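Local coordinates for exoglucanase A (Cellulomonas fimi, PDB 7CBD), which hydrolyses the beta-1,4-glucosidic linkages of cellulose with inversion of anomeric configuration, releasing cellobiose from the non-reducing chain ends, here as its family 6 catalytic domain, at residues W334-G339 / Q414-Q419; T392-S395 / Q401-G404. All coordinates share one frame; numbering follows the deposited sequence.

Interaction 1 of 2, residues W334-G339 / Q414-Q419; sequences WCNPLG and QWFEEQ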
ATOM      1  N   TRP A 334       4.352  -6.764  -9.006  1.00  7.28           N
ATOM      2  CA  TRP A 334       3.487  -6.320  -7.922  1.00  8.07           C
ATOM      3  C   TRP A 334       2.805  -7.460  -7.187  1.00  8.01           C
ATOM      4  O   TRP A 334       2.311  -7.242  -6.077  1.00  9.81           O
ATOM      5  CB  TRP A 334       2.411  -5.341  -8.429  1.00  9.31           C
ATOM      6  CG  TRP A 334       1.464  -5.953  -9.423  1.00 10.66           C
ATOM      7  CD1 TRP A 334       1.551  -5.883 -10.783  1.00 11.82           C
ATOM      8  CD2 TRP A 334       0.296  -6.740  -9.134  1.00 12.09           C
ATOM      9  NE1 TRP A 334       0.510  -6.572 -11.358  1.00 13.16           N
ATOM     10  CE2 TRP A 334      -0.275  -7.105 -10.368  1.00 13.32           C
ATOM     11  CE3 TRP A 334      -0.331  -7.151  -7.952  1.00 13.17           C
ATOM     12  CZ2 TRP A 334      -1.435  -7.875 -10.457  1.00 14.02           C
ATOM     13  CZ3 TRP A 334      -1.478  -7.924  -8.039  1.00 14.09           C
ATOM     14  CH2 TRP A 334      -2.022  -8.271  -9.285  1.00 14.39           C
ATOM     15  N   CYS A 335       2.756  -8.664  -7.759  1.00  7.34           N
ATOM     16  CA  CYS A 335       1.929  -9.727  -7.201  1.00  7.10           C
ATOM     17  C   CYS A 335       2.779 -10.751  -6.455  1.00  6.28           C
ATOM     18  O   CYS A 335       3.487 -11.559  -7.074  1.00  6.96           O
ATOM     19  CB  CYS A 335       1.057 -10.403  -8.254  1.00  7.24           C
ATOM     20  SG  CYS A 335      -0.130 -11.468  -7.417  1.00  7.91           S
ATOM     21  N   ASN A 336       2.669 -10.740  -5.123  1.00  6.85           N
ATOM     22  CA  ASN A 336       3.332 -11.701  -4.247  1.00  6.75           C
ATOM     23  C   ASN A 336       4.785 -11.967  -4.643  1.00  5.75           C
ATOM     24  O   ASN A 336       5.182 -13.135  -4.745  1.00  6.33           O
ATOM     25  CB  ASN A 336       2.578 -13.034  -4.266  1.00  7.81           C
ATOM     26  CG  ASN A 336       1.123 -12.904  -3.852  1.00  7.55           C
ATOM     27  OD1 ASN A 336       0.789 -12.191  -2.901  1.00  7.26           O
ATOM     28  ND2 ASN A 336       0.244 -13.611  -4.561  1.00  7.30           N
ATOM     29  N   PRO A 337       5.616 -10.949  -4.862  1.00  5.87           N
ATOM     30  CA  PRO A 337       7.002 -11.231  -5.257  1.00  6.55           C
ATOM     31  C   PRO A 337       7.729 -12.043  -4.197  1.00  6.18           C
ATOM     32  O   PRO A 337       7.637 -11.769  -3.000  1.00  7.34           O
ATOM     33  CB  PRO A 337       7.621  -9.839  -5.403  1.00  6.24           C
ATOM     34  CG  PRO A 337       6.791  -8.967  -4.519  1.00  7.19           C
ATOM     35  CD  PRO A 337       5.396  -9.506  -4.655  1.00  7.13           C
ATOM     36  N   LEU A 338       8.480 -13.039  -4.654  1.00  6.42           N
ATOM     37  CA  LEU A 338       9.210 -13.898  -3.735  1.00  7.00           C
ATOM     38  C   LEU A 338      10.238 -13.108  -2.937  1.00  7.41           C
ATOM     39  O   LEU A 338      10.925 -12.229  -3.467  1.00  7.94           O
ATOM     40  CB  LEU A 338       9.918 -14.998  -4.521  1.00  7.58           C
ATOM     41  CG  LEU A 338       9.017 -16.202  -4.812  1.00  6.99           C
ATOM     42  CD1 LEU A 338       9.566 -17.028  -5.961  1.00  7.40           C
ATOM     43  CD2 LEU A 338       8.834 -17.060  -3.568  1.00  7.75           C
ATOM     44  N   GLY A 339      10.343 -13.433  -1.649  1.00  7.88           N
ATOM     45  CA  GLY A 339      11.423 -12.953  -0.810  1.00  8.16           C
ATOM     46  C   GLY A 339      11.165 -11.662  -0.064  1.00  7.06           C
ATOM     47  O   GLY A 339      12.021 -11.243   0.725  1.00  8.10           O
ATOM     48  N   GLN A 414      -6.875 -13.331   1.131  0.60  9.88           N
ATOM     49  CA  GLN A 414      -6.830 -14.568   1.892  0.60 10.03           C
ATOM     50  C   GLN A 414      -5.454 -14.762   2.524  0.60  9.21           C
ATOM     51  O   GLN A 414      -4.441 -14.240   2.046  0.60  8.73           O
ATOM     52  CB  GLN A 414      -7.168 -15.753   0.988  0.60 11.02           C
ATOM     53  CG  GLN A 414      -8.579 -15.700   0.423  0.60 12.23           C
ATOM     54  CD  GLN A 414      -9.632 -15.779   1.507  0.60 13.92           C
ATOM     55  OE1 GLN A 414      -9.700 -16.756   2.249  0.60 15.95           O
ATOM     56  NE2 GLN A 414     -10.459 -14.748   1.609  0.60 15.70           N
ATOM     57  N   TRP A 415      -5.427 -15.527   3.615  1.00  9.69           N
ATOM     58  CA  TRP A 415      -4.183 -15.744   4.343  1.00 10.29           C
ATOM     59  C   TRP A 415      -3.221 -16.593   3.524  1.00  9.73           C
ATOM     60  O   TRP A 415      -3.584 -17.665   3.027  1.00 10.27           O
ATOM     61  CB  TRP A 415      -4.451 -16.426   5.682  1.00 10.73           C
ATOM     62  CG  TRP A 415      -3.232 -16.402   6.513  1.00 10.96           C
ATOM     63  CD1 TRP A 415      -2.353 -17.428   6.724  1.00 11.94           C
ATOM     64  CD2 TRP A 415      -2.700 -15.268   7.198  1.00  8.90           C
ATOM     65  NE1 TRP A 415      -1.318 -17.003   7.515  1.00 12.76           N
ATOM     66  CE2 TRP A 415      -1.507 -15.679   7.819  1.00  9.98           C
ATOM     67  CE3 TRP A 415      -3.124 -13.940   7.358  1.00  9.37           C
ATOM     68  CZ2 TRP A 415      -0.736 -14.821   8.584  1.00 10.72           C
ATOM     69  CZ3 TRP A 415      -2.353 -13.090   8.122  1.00  9.70           C
ATOM     70  CH2 TRP A 415      -1.173 -13.537   8.728  1.00  9.67           C
ATOM     71  N   PHE A 416      -1.984 -16.123   3.402  1.00  8.83           N
ATOM     72  CA  PHE A 416      -0.963 -16.759   2.574  1.00  9.04           C
ATOM     73  C   PHE A 416       0.132 -17.256   3.516  1.00  8.66           C
ATOM     74  O   PHE A 416       1.056 -16.520   3.863  1.00  8.65           O
ATOM     75  CB  PHE A 416      -0.442 -15.730   1.575  1.00  9.21           C
ATOM     76  CG  PHE A 416       0.340 -16.313   0.425  1.00  8.27           C
ATOM     77  CD1 PHE A 416       0.643 -15.519  -0.669  1.00  8.41           C
ATOM     78  CD2 PHE A 416       0.779 -17.633   0.428  1.00  8.59           C
ATOM     79  CE1 PHE A 416       1.369 -16.019  -1.733  1.00  8.07           C
ATOM     80  CE2 PHE A 416       1.509 -18.144  -0.648  1.00  8.97           C
ATOM     81  CZ  PHE A 416       1.802 -17.338  -1.726  1.00  9.05           C
ATOM     82  N   GLU A 417       0.030 -18.534   3.897  1.00  9.76           N
ATOM     83  CA  GLU A 417       0.830 -19.086   4.988  1.00  9.98           C
ATOM     84  C   GLU A 417       2.328 -18.928   4.750  1.00  9.99           C
ATOM     85  O   GLU A 417       3.049 -18.380   5.594  1.00  9.36           O
ATOM     86  CB  GLU A 417       0.476 -20.560   5.174  1.00 10.38           C
ATOM     87  CG  GLU A 417       1.089 -21.190   6.418  1.00 10.49           C
ATOM     88  CD  GLU A 417       0.335 -20.843   7.690  1.00  9.94           C
ATOM     89  OE1 GLU A 417      -0.671 -20.107   7.604  1.00 11.56           O
ATOM     90  OE2 GLU A 417       0.739 -21.304   8.778  1.00 10.34           O
ATOM     91  N   GLU A 418       2.808 -19.423   3.603  0.61 10.35           N
ATOM     92  CA  GLU A 418       4.240 -19.410   3.314  0.61 11.17           C
ATOM     93  C   GLU A 418       4.752 -17.989   3.170  0.61  9.39           C
ATOM     94  O   GLU A 418       5.860 -17.668   3.622  0.61  9.52           O
ATOM     95  CB  GLU A 418       4.519 -20.188   2.029  0.61 13.57           C
ATOM     96  CG  GLU A 418       4.090 -21.636   2.074  0.61 15.78           C
ATOM     97  CD  GLU A 418       2.791 -21.873   1.348  0.61 16.49           C
ATOM     98  OE1 GLU A 418       1.830 -21.107   1.591  0.61 14.79           O
ATOM     99  OE2 GLU A 418       2.741 -22.820   0.534  0.61 19.04           O
ATOM    100  N   GLN A 419       3.957 -17.129   2.534  1.00  8.76           N
ATOM    101  CA  GLN A 419       4.362 -15.747   2.342  1.00  7.51           C
ATOM    102  C   GLN A 419       4.522 -15.035   3.677  1.00  7.37           C
ATOM    103  O   GLN A 419       5.485 -14.287   3.870  1.00  8.03           O
ATOM    104  CB  GLN A 419       3.340 -15.031   1.472  1.00  7.09           C
ATOM    105  CG  GLN A 419       3.690 -13.587   1.194  1.00  8.30           C
ATOM    106  CD  GLN A 419       2.583 -12.880   0.456  1.00  7.86           C
ATOM    107  OE1 GLN A 419       1.463 -12.787   0.956  1.00  8.36           O
ATOM    108  NE2 GLN A 419       2.876 -12.399  -0.753  1.00  8.50           N
TER
HETATM  109  O   HOH W   1       5.614 -11.445  -1.250  1.00  8.29           O
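Gln419 NE2 has two acceptors, the side-chain oxygen of Asn336 and a water. Its bond to Asn336 OD1 is 3.0 Å long and bent, with 144° at the hydrogen. The donor is tilted 35° from the carbonyl plane of Asn336. The two amide planes are steeply turned against each other. The water accepts from Gln419 NE2 at 2.9 Å and donates to Pro337 O at 2.7 Å. Gln419 reaches this far because CG lies opposite the backbone N (chi1 -179°) and the chain runs on extended. Phe416, at the N-cap position of helix 417-425, presents its ring edge to Asn336, with CE1 3.8 Å from Asn336 CG. Gln419 CB sits over one face of that ring, offset toward the rim. In this glycosyl hydrolase family 6 domain the contact joins the start of that helix to the loop before strand 347-348. Asn336 N also bonds to OD2 of Asp371, a predicted active-site residue, and Cys335 ties the same loop to Cys389 by a disulfide. With an alanine at Asn336, Gln419 NE2 would probably lose its protein acceptor here and the amide could turn more freely. Asn336 ND2 has weak bonds to Gly372 O and Ser370 OG.

Interaction 2 of 2, residues T392-S395 / Q401-G404; sequences TFVS and QLTG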
ATOM      1  N   THR A 392       4.809 -19.057 -13.599  1.00  7.03           N
ATOM      2  CA  THR A 392       5.234 -19.576 -14.895  1.00  7.30           C
ATOM      3  C   THR A 392       5.248 -18.512 -15.978  1.00  7.82           C
ATOM      4  O   THR A 392       5.646 -18.811 -17.107  1.00  9.09           O
ATOM      5  CB  THR A 392       4.334 -20.730 -15.370  1.00  8.12           C
ATOM      6  OG1 THR A 392       3.066 -20.219 -15.810  1.00  9.55           O
ATOM      7  CG2 THR A 392       4.138 -21.771 -14.281  1.00  9.15           C
ATOM      8  N   PHE A 393       4.816 -17.291 -15.677  1.00  7.55           N
ATOM      9  CA  PHE A 393       4.551 -16.299 -16.711  1.00  7.61           C
ATOM     10  C   PHE A 393       5.780 -15.427 -16.942  1.00  7.43           C
ATOM     11  O   PHE A 393       6.286 -14.793 -16.007  1.00  7.95           O
ATOM     12  CB  PHE A 393       3.351 -15.446 -16.297  1.00  8.13           C
ATOM     13  CG  PHE A 393       2.950 -14.387 -17.303  1.00  8.95           C
ATOM     14  CD1 PHE A 393       2.645 -14.724 -18.616  1.00 10.26           C
ATOM     15  CD2 PHE A 393       2.849 -13.058 -16.922  1.00  8.96           C
ATOM     16  CE1 PHE A 393       2.256 -13.750 -19.530  1.00 10.86           C
ATOM     17  CE2 PHE A 393       2.456 -12.081 -17.826  1.00 10.29           C
ATOM     18  CZ  PHE A 393       2.163 -12.426 -19.132  1.00 10.80           C
ATOM     19  N   VAL A 394       6.253 -15.391 -18.186  1.00  7.41           N
ATOM     20  CA  VAL A 394       7.236 -14.404 -18.621  1.00  7.74           C
ATOM     21  C   VAL A 394       6.467 -13.160 -19.051  1.00  8.32           C
ATOM     22  O   VAL A 394       5.697 -13.201 -20.014  1.00  9.67           O
ATOM     23  CB  VAL A 394       8.099 -14.944 -19.773  1.00  8.45           C
ATOM     24  CG1 VAL A 394       9.010 -13.854 -20.302  1.00  9.06           C
ATOM     25  CG2 VAL A 394       8.917 -16.150 -19.327  1.00  9.57           C
ATOM     26  N   SER A 395       6.663 -12.059 -18.330  1.00  7.83           N
ATOM     27  CA  SER A 395       5.798 -10.908 -18.553  1.00  8.43           C
ATOM     28  C   SER A 395       6.474  -9.851 -19.407  1.00  8.96           C
ATOM     29  O   SER A 395       7.584  -9.405 -19.078  1.00  8.56           O
ATOM     30  CB  SER A 395       5.413 -10.280 -17.219  1.00  9.93           C
ATOM     31  OG  SER A 395       4.748  -9.050 -17.431  1.00 11.73           O
ATOM     32  N   GLN A 401      10.695 -11.058 -18.498  1.00  8.25           N
ATOM     33  CA  GLN A 401      11.254 -11.874 -17.431  1.00  7.77           C
ATOM     34  C   GLN A 401      10.119 -12.522 -16.651  1.00  7.86           C
ATOM     35  O   GLN A 401       8.982 -12.047 -16.664  1.00  8.07           O
ATOM     36  CB  GLN A 401      12.125 -11.032 -16.486  1.00  8.72           C
ATOM     37  CG  GLN A 401      13.336 -10.414 -17.190  1.00  9.06           C
ATOM     38  CD  GLN A 401      14.141  -9.506 -16.291  1.00  9.98           C
ATOM     39  OE1 GLN A 401      15.196  -9.897 -15.780  1.00 10.62           O
ATOM     40  NE2 GLN A 401      13.650  -8.286 -16.087  1.00 10.73           N
ATOM     41  N   LEU A 402      10.440 -13.620 -15.970  1.00  8.54           N
ATOM     42  CA  LEU A 402       9.475 -14.282 -15.100  1.00  8.01           C
ATOM     43  C   LEU A 402       9.037 -13.367 -13.960  1.00  7.82           C
ATOM     44  O   LEU A 402       9.786 -12.502 -13.498  1.00  9.47           O
ATOM     45  CB  LEU A 402      10.083 -15.553 -14.514  1.00  8.99           C
ATOM     46  CG  LEU A 402      10.238 -16.729 -15.483  1.00  9.47           C
ATOM     47  CD1 LEU A 402      11.107 -17.818 -14.882  1.00  9.99           C
ATOM     48  CD2 LEU A 402       8.875 -17.299 -15.890  1.00  9.59           C
ATOM     49  N   THR A 403       7.801 -13.588 -13.497  1.00  7.11           N
ATOM     50  CA  THR A 403       7.227 -12.746 -12.454  1.00  6.52           C
ATOM     51  C   THR A 403       7.969 -12.880 -11.133  1.00  7.17           C
ATOM     52  O   THR A 403       7.947 -11.948 -10.316  1.00  7.65           O
ATOM     53  CB  THR A 403       5.775 -13.144 -12.195  1.00  6.84           C
ATOM     54  OG1 THR A 403       5.732 -14.527 -11.825  1.00  6.81           O
ATOM     55  CG2 THR A 403       4.891 -12.903 -13.420  1.00  7.30           C
ATOM     56  N   GLY A 404       8.583 -14.031 -10.876  1.00  6.43           N
ATOM     57  CA  GLY A 404       9.065 -14.285  -9.534  1.00  6.29           C
ATOM     58  C   GLY A 404       7.966 -14.336  -8.495  1.00  6.62           C
ATOM     59  O   GLY A 404       8.238 -14.140  -7.311  1.00  7.45           O
TER
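Val394 and Leu402 face each other in a short antiparallel beta hairpin, strand 394-395 against strand 401-402. They form a non-hydrogen-bonded pair, and their side chains lie on the same face of the sheet. Val394 CG2 meets Leu402 CD2 at 3.6 Å, methyl to methyl. This branch of Val394 lies opposite its own carbonyl carbon and beside the backbone N, while CG1 (chi1 174°) packs near the backbone of Gln401. Leu402 CD2 also touches Phe393 O.

The next pair, Ser395 with Gln401, is hydrogen-bonded. Ser395 N donates to Gln401 O at 2.9 Å, nearly straight at 168°. Gln401 O also receives a CA-H...O contact from Val394 CA. Toward the open end of the hairpin, Phe393 O takes a weak bond from Thr403 N, 3.2 Å long. Leu402 CA lies 3.4 Å from Phe393 O, in a second CA-H...O contact.

Farther out, Thr403 OG1 bonds to Asp390 O and Ala405 N, and Thr392 OG1 bonds to Asp390 OD1. Gln401 NE2 bonds to Leu398 O in the connecting loop, and OE1 has a weak bond to Lys260 NZ. Phe393 packs on Arg387 and Ser395 on Met388. With OG1 of Thr403 between its backbone N and carbonyl carbon (chi1 58°), its methyl CG2 comes to the edge of the Phe393 ring, 4.1 Å from CD2.

Overall arrangement
The touching residues of interaction 1 are all buried, and the side chain of Asn336 lies close to that of Asp371, a predicted active-site residue. Interaction 2 is partly buried, farther from the centre of the chain, and has Val394 and Leu402 exposed. The centres of the two interactions are about 15 Å apart. Interaction 1 joins segments distant in sequence through side-chain amides, a ring edge and a water. Interaction 2 joins neighbouring strands mainly through backbone bonds and apolar side chains. The hairpin belongs to the chain between the two segments of interaction 1, and strand 401-402 is followed by helix 417-425. The contacts meet directly: Leu338 N and Gly404 O are 2.9 Å apart, probably hydrogen-bonded.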